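Local coordinates for protein putative L-alanine-DL-glutamate epimerase (Burkholderia xenovorans, PDB 3GO2) that probably acts as a magnesium-dependent racemase or epimerase of the mandelate racemase/muconate lactonizing enzyme family, though its substrate is not established, at residues W243-S248 and S267-F272; G253-R258 and A283-V288; D287-D292 and H311-A316; A161-I166 and L217-F222; V119-S124 and R340-D345. One frame throughout, in Å; residues are numbered along the deposited sequence.

Contact 1. Residues W243-S248 and S267-F272; sequences WVEIDS and SCETLF. With MG (magnesium ion), chain B; MG (magnesium ion), chain C.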
# COMPACT_ATOMS: atom_id res chain seq x y z
N TRP A 243 28.10 -4.24 11.82
CA TRP A 243 27.11 -3.42 11.19
C TRP A 243 27.76 -2.44 10.22
O TRP A 243 28.96 -2.13 10.32
CB TRP A 243 26.19 -2.72 12.20
CG TRP A 243 26.65 -1.49 12.96
CD1 TRP A 243 27.40 -0.44 12.50
CD2 TRP A 243 26.26 -1.16 14.29
NE1 TRP A 243 27.53 0.51 13.48
CE2 TRP A 243 26.83 0.11 14.59
CE3 TRP A 243 25.46 -1.79 15.27
CZ2 TRP A 243 26.65 0.72 15.82
CZ3 TRP A 243 25.29 -1.18 16.48
CH2 TRP A 243 25.88 0.08 16.76
N VAL A 244 26.94 -1.93 9.30
CA VAL A 244 27.29 -0.78 8.48
C VAL A 244 26.28 0.31 8.84
O VAL A 244 25.06 0.12 8.75
CB VAL A 244 27.23 -1.07 6.98
CG1 VAL A 244 27.56 0.20 6.19
CG2 VAL A 244 28.17 -2.19 6.63
N GLU A 245 26.80 1.43 9.31
CA GLU A 245 26.02 2.52 9.85
C GLU A 245 25.87 3.63 8.83
O GLU A 245 26.87 4.15 8.30
CB GLU A 245 26.73 3.02 11.11
CG GLU A 245 26.02 4.04 11.91
CD GLU A 245 26.74 4.33 13.26
OE1 GLU A 245 26.41 5.36 13.87
OE2 GLU A 245 27.58 3.52 13.72
N ILE A 246 24.61 3.96 8.54
CA ILE A 246 24.27 4.91 7.50
C ILE A 246 23.21 5.86 8.05
O ILE A 246 22.12 5.41 8.37
CB ILE A 246 23.69 4.21 6.26
CG1 ILE A 246 24.72 3.26 5.63
CG2 ILE A 246 23.20 5.27 5.22
CD1 ILE A 246 24.19 2.38 4.48
N ASP A 247 23.53 7.14 8.17
CA ASP A 247 22.57 8.16 8.53
C ASP A 247 21.89 8.66 7.26
O ASP A 247 22.54 8.86 6.24
CB ASP A 247 23.23 9.29 9.30
CG ASP A 247 23.79 8.82 10.59
OD1 ASP A 247 23.01 8.31 11.42
OD2 ASP A 247 25.02 8.96 10.77
N SER A 248 20.58 8.84 7.33
CA SER A 248 19.78 9.22 6.18
C SER A 248 18.51 9.87 6.63
O SER A 248 17.89 9.43 7.62
CB SER A 248 19.42 7.95 5.40
OG SER A 248 18.65 8.26 4.25
N SER A 267 21.23 2.80 11.99
CA SER A 267 20.97 4.20 11.68
C SER A 267 20.30 4.87 12.86
O SER A 267 20.09 4.25 13.90
CB SER A 267 20.07 4.32 10.43
OG SER A 267 20.09 5.63 9.87
N CYS A 268 19.97 6.14 12.69
CA CYS A 268 19.01 6.89 13.51
C CYS A 268 19.65 7.75 14.60
O CYS A 268 18.89 8.38 15.35
CB CYS A 268 17.93 6.02 14.13
SG CYS A 268 17.08 4.92 12.99
N GLU A 269 20.98 7.82 14.69
CA GLU A 269 21.63 8.53 15.78
C GLU A 269 21.34 10.02 15.82
O GLU A 269 21.62 10.67 16.83
CB GLU A 269 23.15 8.31 15.77
CG GLU A 269 23.91 9.14 14.75
CD GLU A 269 25.38 8.83 14.74
OE1 GLU A 269 26.12 9.64 14.19
OE2 GLU A 269 25.80 7.82 15.30
N THR A 270 20.79 10.56 14.73
CA THR A 270 20.54 11.98 14.64
C THR A 270 19.07 12.32 14.78
O THR A 270 18.69 13.48 14.53
CB THR A 270 21.12 12.62 13.36
OG1 THR A 270 20.33 12.29 12.21
CG2 THR A 270 22.58 12.22 13.16
N LEU A 271 18.24 11.34 15.15
CA LEU A 271 16.79 11.52 15.17
C LEU A 271 16.24 11.74 16.59
O LEU A 271 16.82 11.28 17.59
CB LEU A 271 16.12 10.29 14.57
CG LEU A 271 16.51 9.87 13.18
CD1 LEU A 271 15.67 8.63 12.74
CD2 LEU A 271 16.36 11.02 12.19
N PHE A 272 15.09 12.40 16.63
CA PHE A 272 14.42 12.80 17.87
C PHE A 272 13.00 12.24 17.98
O PHE A 272 12.14 12.50 17.14
CB PHE A 272 14.33 14.33 17.97
CG PHE A 272 15.65 15.01 18.01
CD1 PHE A 272 16.22 15.39 19.21
CD2 PHE A 272 16.32 15.33 16.84
CE1 PHE A 272 17.44 16.04 19.23
CE2 PHE A 272 17.52 15.97 16.86
CZ PHE A 272 18.08 16.33 18.07
MG MG B . 27.99 7.47 13.99
MG MG C . 18.71 15.07 12.79
O HOH W 1 23.17 6.29 13.19
O HOH W 2 20.48 9.46 11.86
O HOH W 3 26.61 7.35 12.05
O HOH W 4 18.89 8.21 9.90
O HOH W 5 28.71 9.10 13.96
O HOH W 6 17.78 17.16 13.41
O HOH W 7 16.26 14.66 12.32
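Glu245 OE1 and Glu269 OE2, two acceptors with no hydrogen bond between them, sit 2.9 Å apart, and the magnesium ion they share would offset their repulsion: each of the two oxygens binds it at 2.6 Å. The side chains cross at about a right angle with their carboxylate planes 85° apart. Glu269 reaches the metal with CG between the backbone N and carbonyl carbon (chi1 78°) and the rest of the chain extended. Asp219 completes the trio of acids, the metal site of the enolase superfamily, set at the C-terminal mouth of the barrel strands; the other oxygen of Glu245, OE2, is paired with Lys163. Asp247 acts from the second shell: its OD2 lies 2.6 Å from a water bound to the same magnesium. Its OD1 accepts from two waters, at 2.7 and 2.8 Å, which take the N-H groups of Glu269 and Thr270, so it holds the type I turn Cys268-Leu271 through solvent. Ser267 OG donates a short 2.5 Å bond to Ile246 O and accepts from a water held by Ser248 N. Thr270 O binds a second magnesium at 2.4 Å, shared with Tyr249 and with Pro78 of a neighbouring subunit.

Contact 2. Residues G253-R258 and A283-V288; sequences GLAYVR and ANAVDV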
# COMPACT_ATOMS: atom_id res chain seq x y z
N GLY A 253 14.87 5.41 0.89
CA GLY A 253 16.19 5.15 0.33
C GLY A 253 17.00 4.23 1.24
O GLY A 253 17.61 3.28 0.78
N LEU A 254 16.99 4.52 2.54
CA LEU A 254 17.69 3.65 3.48
C LEU A 254 17.10 2.25 3.48
O LEU A 254 17.87 1.28 3.50
CB LEU A 254 17.70 4.23 4.88
CG LEU A 254 18.47 3.46 5.94
CD1 LEU A 254 19.96 3.33 5.55
CD2 LEU A 254 18.31 4.10 7.34
N ALA A 255 15.77 2.14 3.43
CA ALA A 255 15.15 0.82 3.34
C ALA A 255 15.57 0.06 2.08
O ALA A 255 15.76 -1.15 2.12
CB ALA A 255 13.63 0.90 3.45
N TYR A 256 15.72 0.76 0.97
CA TYR A 256 16.18 0.13 -0.27
C TYR A 256 17.59 -0.41 -0.06
O TYR A 256 17.91 -1.55 -0.44
CB TYR A 256 16.12 1.13 -1.47
CG TYR A 256 16.40 0.43 -2.77
CD1 TYR A 256 15.36 -0.12 -3.52
CD2 TYR A 256 17.70 0.25 -3.21
CE1 TYR A 256 15.60 -0.78 -4.68
CE2 TYR A 256 17.96 -0.45 -4.38
CZ TYR A 256 16.91 -0.98 -5.10
OH TYR A 256 17.14 -1.69 -6.25
N VAL A 257 18.46 0.41 0.52
CA VAL A 257 19.81 0.00 0.81
C VAL A 257 19.82 -1.24 1.70
O VAL A 257 20.52 -2.22 1.39
CB VAL A 257 20.64 1.17 1.41
CG1 VAL A 257 22.00 0.67 1.88
CG2 VAL A 257 20.80 2.31 0.33
N ARG A 258 19.06 -1.22 2.80
CA ARG A 258 19.08 -2.37 3.71
C ARG A 258 18.63 -3.64 2.98
O ARG A 258 19.23 -4.72 3.14
CB ARG A 258 18.24 -2.13 4.95
CG ARG A 258 18.38 -3.24 5.99
CD ARG A 258 17.19 -3.32 6.87
NE ARG A 258 17.30 -4.40 7.85
CZ ARG A 258 16.27 -4.91 8.51
NH1 ARG A 258 15.02 -4.47 8.31
NH2 ARG A 258 16.48 -5.88 9.37
N ALA A 283 9.26 1.37 7.41
CA ALA A 283 9.88 1.00 6.15
C ALA A 283 10.84 -0.19 6.22
O ALA A 283 11.38 -0.58 5.19
CB ALA A 283 10.59 2.24 5.54
N ASN A 284 11.02 -0.78 7.40
CA ASN A 284 12.01 -1.87 7.57
C ASN A 284 13.40 -1.39 7.21
O ASN A 284 14.20 -2.13 6.62
CB ASN A 284 11.68 -3.09 6.70
CG ASN A 284 10.43 -3.77 7.12
OD1 ASN A 284 10.26 -4.08 8.29
ND2 ASN A 284 9.55 -4.04 6.16
N ALA A 285 13.72 -0.15 7.58
CA ALA A 285 14.97 0.45 7.13
C ALA A 285 16.20 0.02 7.95
O ALA A 285 17.32 0.21 7.47
CB ALA A 285 14.87 2.01 7.14
N VAL A 286 16.01 -0.51 9.16
CA VAL A 286 17.18 -0.80 10.03
C VAL A 286 17.18 -2.17 10.71
O VAL A 286 16.14 -2.70 11.10
CB VAL A 286 17.39 0.28 11.13
CG1 VAL A 286 17.61 1.67 10.50
CG2 VAL A 286 16.24 0.29 12.10
N ASP A 287 18.38 -2.73 10.84
CA ASP A 287 18.58 -3.81 11.79
C ASP A 287 18.67 -3.28 13.23
O ASP A 287 18.10 -3.88 14.16
CB ASP A 287 19.84 -4.60 11.46
CG ASP A 287 19.71 -5.37 10.18
OD1 ASP A 287 19.29 -6.54 10.24
OD2 ASP A 287 19.98 -4.82 9.08
N VAL A 288 19.45 -2.22 13.41
CA VAL A 288 19.71 -1.63 14.74
C VAL A 288 19.41 -0.15 14.73
O VAL A 288 19.79 0.54 13.79
CB VAL A 288 21.17 -1.85 15.12
CG1 VAL A 288 21.50 -1.15 16.46
CG2 VAL A 288 21.48 -3.36 15.18
O HOH W 8 14.27 -2.72 3.89
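Arg258 reaches out from helix 251-259 and takes hold of Asp287 side-on, while the rest of the helix turn packs on the Schellman motif, centred on Asn284, that ends helix 273-282 in this α/β barrel. The guanidinium and carboxylate stand almost perpendicular, 88° apart. NE meets OD2 of Asp287 at 3.0 Å and NH2 meets OD1 of Asp287 at 3.0 Å, both from above the carboxylate plane, so the salt bridge has two prongs without being coplanar. OD2 of Asp287 also accepts from the backbone N of Ile265. The third nitrogen of Arg258, NH1, donates a nearly straight bond (168°) to Asn284 O, which lies in the guanidinium plane. Val286 O sits over the centre of one guanidinium face, and Tyr256 of a neighbouring subunit adds a cation-pi contact. CG of Arg258 is anti to the backbone N and the chain runs extended as far as NE, carrying its methylenes past Ala285 O, a buried carbonyl with no polar partner. One turn earlier, Ala255 CB sits against Ala283 O and touches Ala283 CB and Ala285 CB, and Leu254 CD2 lies against Val286 CG1 at 4.0 Å. One water donates to Ala255 O and to Asn284 O, 2.8 Å from each.

Contact 3. Residues D287-D292 and H311-A316; sequences DVAIVD and HDINVA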
# COMPACT_ATOMS: atom_id res chain seq x y z
N ASP A 287 18.38 -2.73 10.84
CA ASP A 287 18.58 -3.81 11.79
C ASP A 287 18.67 -3.28 13.23
O ASP A 287 18.10 -3.88 14.16
CB ASP A 287 19.84 -4.60 11.46
CG ASP A 287 19.71 -5.37 10.18
OD1 ASP A 287 19.29 -6.54 10.24
OD2 ASP A 287 19.98 -4.82 9.08
N VAL A 288 19.45 -2.22 13.41
CA VAL A 288 19.71 -1.63 14.74
C VAL A 288 19.41 -0.15 14.73
O VAL A 288 19.79 0.54 13.79
CB VAL A 288 21.17 -1.85 15.12
CG1 VAL A 288 21.50 -1.15 16.46
CG2 VAL A 288 21.48 -3.36 15.18
N ALA A 289 18.73 0.33 15.77
CA ALA A 289 18.46 1.75 15.91
C ALA A 289 19.40 2.37 16.93
O ALA A 289 19.43 1.94 18.09
CB ALA A 289 16.99 2.00 16.28
N ILE A 290 20.21 3.32 16.48
CA ILE A 290 21.09 4.07 17.37
C ILE A 290 20.29 5.23 17.95
O ILE A 290 19.66 5.98 17.20
CB ILE A 290 22.35 4.56 16.64
CG1 ILE A 290 23.13 3.33 16.12
CG2 ILE A 290 23.23 5.37 17.60
CD1 ILE A 290 24.06 3.67 14.98
N VAL A 291 20.28 5.35 19.28
CA VAL A 291 19.51 6.38 19.96
C VAL A 291 20.48 7.32 20.66
O VAL A 291 21.32 6.88 21.43
CB VAL A 291 18.56 5.79 21.00
CG1 VAL A 291 17.77 6.89 21.71
CG2 VAL A 291 17.58 4.76 20.34
N ASP A 292 20.40 8.61 20.35
CA ASP A 292 21.25 9.58 21.04
C ASP A 292 20.47 10.11 22.25
O ASP A 292 19.57 10.94 22.11
CB ASP A 292 21.74 10.69 20.12
CG ASP A 292 22.85 11.50 20.74
OD1 ASP A 292 23.88 11.79 20.08
OD2 ASP A 292 22.73 11.77 21.95
N HIS A 311 8.91 -3.47 17.58
CA HIS A 311 9.33 -3.80 16.22
C HIS A 311 10.46 -4.86 16.21
O HIS A 311 11.01 -5.16 15.17
CB HIS A 311 9.85 -2.54 15.51
CG HIS A 311 8.77 -1.61 15.02
ND1 HIS A 311 8.22 -1.73 13.76
CD2 HIS A 311 8.18 -0.54 15.59
CE1 HIS A 311 7.33 -0.77 13.58
NE2 HIS A 311 7.29 -0.03 14.67
N ASP A 312 10.78 -5.42 17.37
CA ASP A 312 11.90 -6.36 17.56
C ASP A 312 13.20 -5.80 16.97
O ASP A 312 13.96 -6.50 16.31
CB ASP A 312 11.59 -7.75 16.99
CG ASP A 312 10.61 -8.55 17.84
OD1 ASP A 312 10.56 -8.36 19.08
OD2 ASP A 312 9.87 -9.37 17.26
N ILE A 313 13.47 -4.52 17.27
CA ILE A 313 14.71 -3.86 16.93
C ILE A 313 15.45 -3.53 18.22
O ILE A 313 14.88 -2.96 19.14
CB ILE A 313 14.41 -2.53 16.17
CG1 ILE A 313 13.72 -2.82 14.84
CG2 ILE A 313 15.67 -1.69 15.98
CD1 ILE A 313 13.18 -1.58 14.14
N ASN A 314 16.72 -3.92 18.29
CA ASN A 314 17.56 -3.57 19.42
C ASN A 314 18.22 -2.22 19.17
O ASN A 314 18.41 -1.80 18.01
CB ASN A 314 18.62 -4.66 19.66
CG ASN A 314 18.02 -5.92 20.27
OD1 ASN A 314 16.85 -5.93 20.62
ND2 ASN A 314 18.83 -6.99 20.36
N VAL A 315 18.56 -1.55 20.27
CA VAL A 315 19.05 -0.16 20.20
C VAL A 315 20.45 -0.05 20.75
O VAL A 315 20.88 -0.90 21.55
CB VAL A 315 18.12 0.80 20.97
CG1 VAL A 315 16.72 0.74 20.42
CG2 VAL A 315 18.10 0.48 22.47
N ALA A 316 21.18 0.96 20.32
CA ALA A 316 22.53 1.22 20.83
C ALA A 316 22.66 2.71 21.11
O ALA A 316 22.32 3.52 20.27
CB ALA A 316 23.59 0.79 19.82
O HOH W 9 16.22 -6.68 14.67
O HOH W 10 18.23 -5.52 16.21
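Ala289 is paired with Val315 and Ile290 with Ala316 in a parallel ladder, the strand segments 4.6 Å apart and twisted by -37°. Backbone bonds come first. Asn314 O takes the N-H of Ala289, Ala289 O takes that of Ala316 at 3.0 Å, and Ala316 O takes that of Val291 at 2.9 Å. Each of these carbonyls also receives a CA-H contact: Asn314 O from Val288 CA at 3.5 Å, Ala289 O from Val315 CA at 3.0 Å and Ala316 O from Ile290 CA at 3.2 Å. Toward the start of the strands a water bridges them, accepting from Asn314 N and probably donating to Asp287 O. Apolar contacts fill in the face that carries Ala289 and Val315. With CG1 anti to the carbonyl carbon (chi1 -64°), the CG2 branch of Ile313 stands anti to the backbone N and meets Ala289 CB at 3.9 Å; Val291 CG2 meets Val315 CB. On the other face, with Ile290 and Ala316, Val288 CG1 approaches Asn314 O and, more distantly, Ala316 CB. The connection is a beta-alpha-beta crossover: helix 298-310 packs on Val291, Ile313 and Val315, helix 273-282 covers Ala289, and on the barrel interior Val288, Ile290 and Ala316 all touch Trp243 of strand 243-245.

Contact 4. Residues A161-I166 and L217-F222; sequences AIKTNI and LLDLNF. With MG (magnesium ion), chain B.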
# COMPACT_ATOMS: atom_id res chain seq x y z
N ALA A 161 34.83 -5.48 20.02
CA ALA A 161 34.36 -4.80 18.80
C ALA A 161 34.98 -3.42 18.68
O ALA A 161 35.25 -2.77 19.69
CB ALA A 161 32.84 -4.71 18.79
N ILE A 162 35.23 -2.99 17.45
CA ILE A 162 35.76 -1.66 17.15
C ILE A 162 34.98 -1.06 15.98
O ILE A 162 34.47 -1.81 15.15
CB ILE A 162 37.29 -1.71 16.77
CG1 ILE A 162 37.54 -2.60 15.56
CG2 ILE A 162 38.10 -2.21 17.97
CD1 ILE A 162 39.03 -2.72 15.19
N LYS A 163 34.91 0.27 15.93
CA LYS A 163 34.27 0.96 14.82
C LYS A 163 35.19 1.93 14.14
O LYS A 163 35.84 2.72 14.79
CB LYS A 163 33.03 1.71 15.29
CG LYS A 163 32.16 2.18 14.13
CD LYS A 163 30.76 2.69 14.54
CE LYS A 163 30.73 4.11 15.09
NZ LYS A 163 29.35 4.53 15.55
N THR A 164 35.25 1.86 12.81
CA THR A 164 36.02 2.81 12.03
C THR A 164 35.12 3.61 11.07
O THR A 164 33.91 3.37 11.00
CB THR A 164 37.16 2.11 11.23
OG1 THR A 164 38.08 3.10 10.75
CG2 THR A 164 36.62 1.23 10.07
N ASN A 165 35.73 4.53 10.34
CA ASN A 165 35.04 5.40 9.38
C ASN A 165 35.73 5.23 8.01
O ASN A 165 36.31 4.18 7.74
CB ASN A 165 35.06 6.83 9.87
CG ASN A 165 34.33 7.01 11.20
OD1 ASN A 165 33.16 7.46 11.24
ND2 ASN A 165 35.00 6.68 12.29
N ILE A 166 35.63 6.23 7.15
CA ILE A 166 36.16 6.13 5.79
C ILE A 166 37.48 6.91 5.68
O ILE A 166 37.52 8.12 5.97
CB ILE A 166 35.19 6.68 4.72
CG1 ILE A 166 33.76 6.16 4.95
CG2 ILE A 166 35.69 6.31 3.28
CD1 ILE A 166 32.71 6.84 4.07
N LEU A 217 32.87 -2.76 13.08
CA LEU A 217 31.74 -1.92 12.69
C LEU A 217 32.27 -0.86 11.72
O LEU A 217 33.40 -0.36 11.90
CB LEU A 217 31.12 -1.23 13.91
CG LEU A 217 30.38 -2.09 14.94
CD1 LEU A 217 31.30 -3.13 15.70
CD2 LEU A 217 29.74 -1.13 15.92
N LEU A 218 31.46 -0.49 10.73
CA LEU A 218 31.82 0.50 9.74
C LEU A 218 30.79 1.62 9.76
O LEU A 218 29.61 1.37 9.54
CB LEU A 218 31.91 -0.09 8.34
CG LEU A 218 32.21 0.87 7.19
CD1 LEU A 218 33.57 1.60 7.37
CD2 LEU A 218 32.16 0.12 5.85
N ASP A 219 31.22 2.84 10.03
CA ASP A 219 30.32 3.99 10.04
C ASP A 219 30.57 4.83 8.79
O ASP A 219 31.67 5.38 8.57
CB ASP A 219 30.56 4.81 11.31
CG ASP A 219 29.50 5.84 11.60
OD1 ASP A 219 28.60 6.08 10.75
OD2 ASP A 219 29.60 6.46 12.69
N LEU A 220 29.51 4.95 7.99
CA LEU A 220 29.52 5.78 6.80
C LEU A 220 28.88 7.15 6.98
O LEU A 220 28.90 7.97 6.06
CB LEU A 220 28.82 5.03 5.67
CG LEU A 220 29.37 3.65 5.39
CD1 LEU A 220 28.50 2.96 4.29
CD2 LEU A 220 30.86 3.71 4.99
N ASN A 221 28.32 7.40 8.17
CA ASN A 221 27.67 8.66 8.48
C ASN A 221 26.71 9.05 7.33
O ASN A 221 25.92 8.22 6.90
CB ASN A 221 28.69 9.74 8.82
CG ASN A 221 29.41 9.49 10.13
OD1 ASN A 221 28.94 9.87 11.22
ND2 ASN A 221 30.54 8.87 10.04
N PHE A 222 26.78 10.30 6.85
CA PHE A 222 25.93 10.77 5.76
C PHE A 222 26.75 10.90 4.46
O PHE A 222 26.46 11.77 3.65
CB PHE A 222 25.37 12.16 6.07
CG PHE A 222 24.33 12.25 7.19
CD1 PHE A 222 22.96 12.26 6.90
CD2 PHE A 222 24.72 12.49 8.50
CE1 PHE A 222 22.02 12.44 7.91
CE2 PHE A 222 23.79 12.67 9.50
CZ PHE A 222 22.44 12.66 9.21
MG MG B . 27.99 7.47 13.99
O HOH W 11 31.72 7.42 13.94
O HOH W 3 26.61 7.35 12.05
O HOH W 5 28.71 9.10 13.96
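Lys163 lies across Leu217 at about a right angle, its CG 3.6 Å from Leu217 CB, at the tight end of a parallel strand pair. Here the backbone bonds are short and straight: Leu217 N to Ile162 O at 2.8 Å, Thr164 N to Leu217 O, and Asp219 N to Thr164 O at 2.9 Å. Leu217 CD1 closes the end against Ala161 CB, and on the other face Thr164 CG2 comes near Leu218 CD1. Farther along, Ile166 CD1 meets Leu220 CD2 at 3.8 Å.

Toward the mouth of the barrel the contact turns polar, watery and looser. The Lys163 chain bends about its CG-CD bond (chi3 80°), turning CE aside, and NZ has a weak, 3.5 Å salt bridge to Asp219 OD2; its stronger partners are Glu245 and Tyr122. Asp219 OD2 binds magnesium at 2.3 Å, while OD1 accepts from Asn221 N, an Asx turn that probably helps orient the carboxylate. Partly exposed Asn165 and buried Asn221 have nearly coplanar amides, yet the bond from Asn221 ND2 to Asn165 OD1 is weak at 3.2 Å; a water lies between Asn165 OD1 and Asp219 OD2, and Asn165 ND2 is held by Thr128. Lys163 and Asn221 contact 2-oxoglutarate, and Asn165 and Asn221 fumarate, in other crystals of this protein, consistent with this side lining the ligand pocket.

Strand 161-168 continues the barrel to Trp123 of strand 118-123, strand 215-219 continues it to 243-245, and helices 144-156 and 193-210 cover the outer face at Ile162, Thr164 and Leu218.

Contact 5. Residues V119-S124 and R340-D345; sequences VPVYWS and RIMETD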
# COMPACT_ATOMS: atom_id res chain seq x y z
N VAL A 119 27.82 -3.83 30.65
CA VAL A 119 27.34 -3.54 29.30
C VAL A 119 28.44 -3.79 28.28
O VAL A 119 29.49 -3.17 28.36
CB VAL A 119 26.89 -2.04 29.21
CG1 VAL A 119 26.46 -1.69 27.80
CG2 VAL A 119 25.76 -1.74 30.21
N PRO A 120 28.22 -4.69 27.31
CA PRO A 120 29.26 -4.82 26.29
C PRO A 120 29.37 -3.55 25.48
O PRO A 120 28.35 -2.91 25.16
CB PRO A 120 28.77 -5.98 25.41
CG PRO A 120 27.79 -6.70 26.27
CD PRO A 120 27.12 -5.64 27.09
N VAL A 121 30.61 -3.17 25.20
CA VAL A 121 30.89 -1.99 24.41
C VAL A 121 31.62 -2.32 23.12
O VAL A 121 32.10 -3.43 22.90
CB VAL A 121 31.67 -0.90 25.20
CG1 VAL A 121 30.86 -0.45 26.39
CG2 VAL A 121 33.06 -1.38 25.61
N TYR A 122 31.65 -1.33 22.25
CA TYR A 122 32.62 -1.29 21.16
C TYR A 122 33.48 -0.05 21.30
O TYR A 122 33.00 0.99 21.77
CB TYR A 122 31.95 -1.38 19.78
CG TYR A 122 31.10 -0.20 19.29
CD1 TYR A 122 31.67 0.86 18.60
CD2 TYR A 122 29.72 -0.19 19.50
CE1 TYR A 122 30.90 1.92 18.14
CE2 TYR A 122 28.94 0.86 19.01
CZ TYR A 122 29.53 1.89 18.33
OH TYR A 122 28.74 2.94 17.86
N TRP A 123 34.76 -0.18 20.97
CA TRP A 123 35.70 0.91 20.99
C TRP A 123 35.51 1.69 19.69
O TRP A 123 35.89 1.21 18.59
CB TRP A 123 37.13 0.34 21.14
CG TRP A 123 38.26 1.31 21.04
CD1 TRP A 123 38.23 2.61 20.61
CD2 TRP A 123 39.64 1.03 21.36
NE1 TRP A 123 39.50 3.15 20.63
CE2 TRP A 123 40.38 2.20 21.08
CE3 TRP A 123 40.31 -0.09 21.85
CZ2 TRP A 123 41.77 2.28 21.30
CZ3 TRP A 123 41.69 -0.01 22.06
CH2 TRP A 123 42.39 1.16 21.79
N SER A 124 34.92 2.86 19.82
CA SER A 124 34.54 3.68 18.67
C SER A 124 35.65 4.60 18.19
O SER A 124 36.66 4.79 18.89
CB SER A 124 33.27 4.46 19.02
OG SER A 124 32.62 4.95 17.87
N ARG A 340 21.48 -3.58 21.90
CA ARG A 340 22.39 -4.23 20.96
C ARG A 340 23.83 -4.31 21.49
O ARG A 340 24.46 -5.39 21.46
CB ARG A 340 22.43 -3.49 19.59
CG ARG A 340 23.35 -4.20 18.57
CD ARG A 340 22.78 -5.56 18.24
NE ARG A 340 23.63 -6.40 17.41
CZ ARG A 340 24.53 -7.27 17.88
NH1 ARG A 340 24.79 -7.36 19.18
NH2 ARG A 340 25.20 -8.02 17.03
N ILE A 341 24.32 -3.15 21.91
CA ILE A 341 25.72 -2.90 22.30
C ILE A 341 25.79 -1.42 22.69
O ILE A 341 24.86 -0.68 22.38
CB ILE A 341 26.68 -3.19 21.14
CG1 ILE A 341 28.13 -3.26 21.61
CG2 ILE A 341 26.56 -2.16 20.02
CD1 ILE A 341 29.04 -3.98 20.60
N MET A 342 26.86 -0.99 23.36
CA MET A 342 27.06 0.43 23.70
C MET A 342 28.37 0.97 23.12
O MET A 342 29.44 0.39 23.27
CB MET A 342 27.02 0.70 25.23
CG MET A 342 27.32 2.17 25.63
SD MET A 342 26.85 2.47 27.37
CE MET A 342 28.03 3.84 27.69
N GLU A 343 28.27 2.09 22.43
CA GLU A 343 29.43 2.82 21.94
C GLU A 343 30.22 3.45 23.06
O GLU A 343 29.66 3.99 23.98
CB GLU A 343 28.94 3.96 21.02
CG GLU A 343 30.08 4.72 20.35
CD GLU A 343 29.60 5.81 19.41
OE1 GLU A 343 28.43 6.25 19.55
OE2 GLU A 343 30.40 6.21 18.53
N THR A 344 31.54 3.45 22.95
CA THR A 344 32.34 4.33 23.82
C THR A 344 33.66 4.62 23.13
O THR A 344 34.13 3.82 22.34
CB THR A 344 32.55 3.70 25.23
OG1 THR A 344 32.93 4.71 26.15
CG2 THR A 344 33.61 2.60 25.19
N ASP A 345 34.25 5.77 23.43
CA ASP A 345 35.60 6.09 22.94
C ASP A 345 36.57 5.66 24.02
O ASP A 345 36.46 6.06 25.19
CB ASP A 345 35.74 7.59 22.66
CG ASP A 345 35.02 8.02 21.40
OD1 ASP A 345 34.88 7.21 20.46
OD2 ASP A 345 34.62 9.21 21.31
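Tyr122 and Met342 belong to two parallel strands, 4.7 Å apart and crossing at -45°, whose ladder runs from Met342 N to Pro120 O, through Tyr122 N to Met342 O and Thr344 N to Tyr122 O, to Ser124 N on Thr344 O. The side chains of the inner face carry the contact. The Tyr122 ring, its CG held between the backbone N and carbonyl carbon (chi1 68°), lies over Glu343: Glu343 CA makes a CH-pi contact 3.8 Å from the ring centroid, and Glu343 CB reaches Tyr122 OH at 3.3 Å. Ile341 CG2 comes to the ring edge, near its plane, at CD2 (3.8 Å). Ser124 OG donates to the anti lone pair of Glu343 OE2 (2.6 Å), while Glu343 OE1 accepts from Asn319 N, so both oxygens of this buried carboxylate are held. Tyr122 OH pairs with Lys163. On the outer face Val121 and Met342 lie side by side, Val119 CG1 meets Met342 CB at 3.6 Å, and Thr344 CG2 touches Val121 CB. The pair joins the first and last barrel strands and so closes the (beta/alpha)7-beta barrel: Trp123 bonds on to strand 161-168, Arg340 N bonds to Val315 of strand 314-317, and helix 323-335 packs on Met342 and Thr344.

Overall arrangement
Going round the barrel, contact 5 joins strands 118-123 and 342-344, contact 4 joins 161-168 and 215-219, contact 1 takes up 243-245 and the loop after 265-267, and contact 3 joins 288-291 and 314-317. Contact 2 shares Asp287 and Val288 with contact 3 and lies next to it, at the N-terminal ends of the strands, away from the mouth; its Leu254 and Val286 pack on Ser267 of contact 1. Along the chain contacts 4, 1 and 3 come in series, contact 2 crosses contact 1, and all four are nested within the loop closed by contact 5. Contacts 1 and 4, centres about 11 Å apart, share one magnesium; the centres of contacts 2 and 5 are about 22 Å apart.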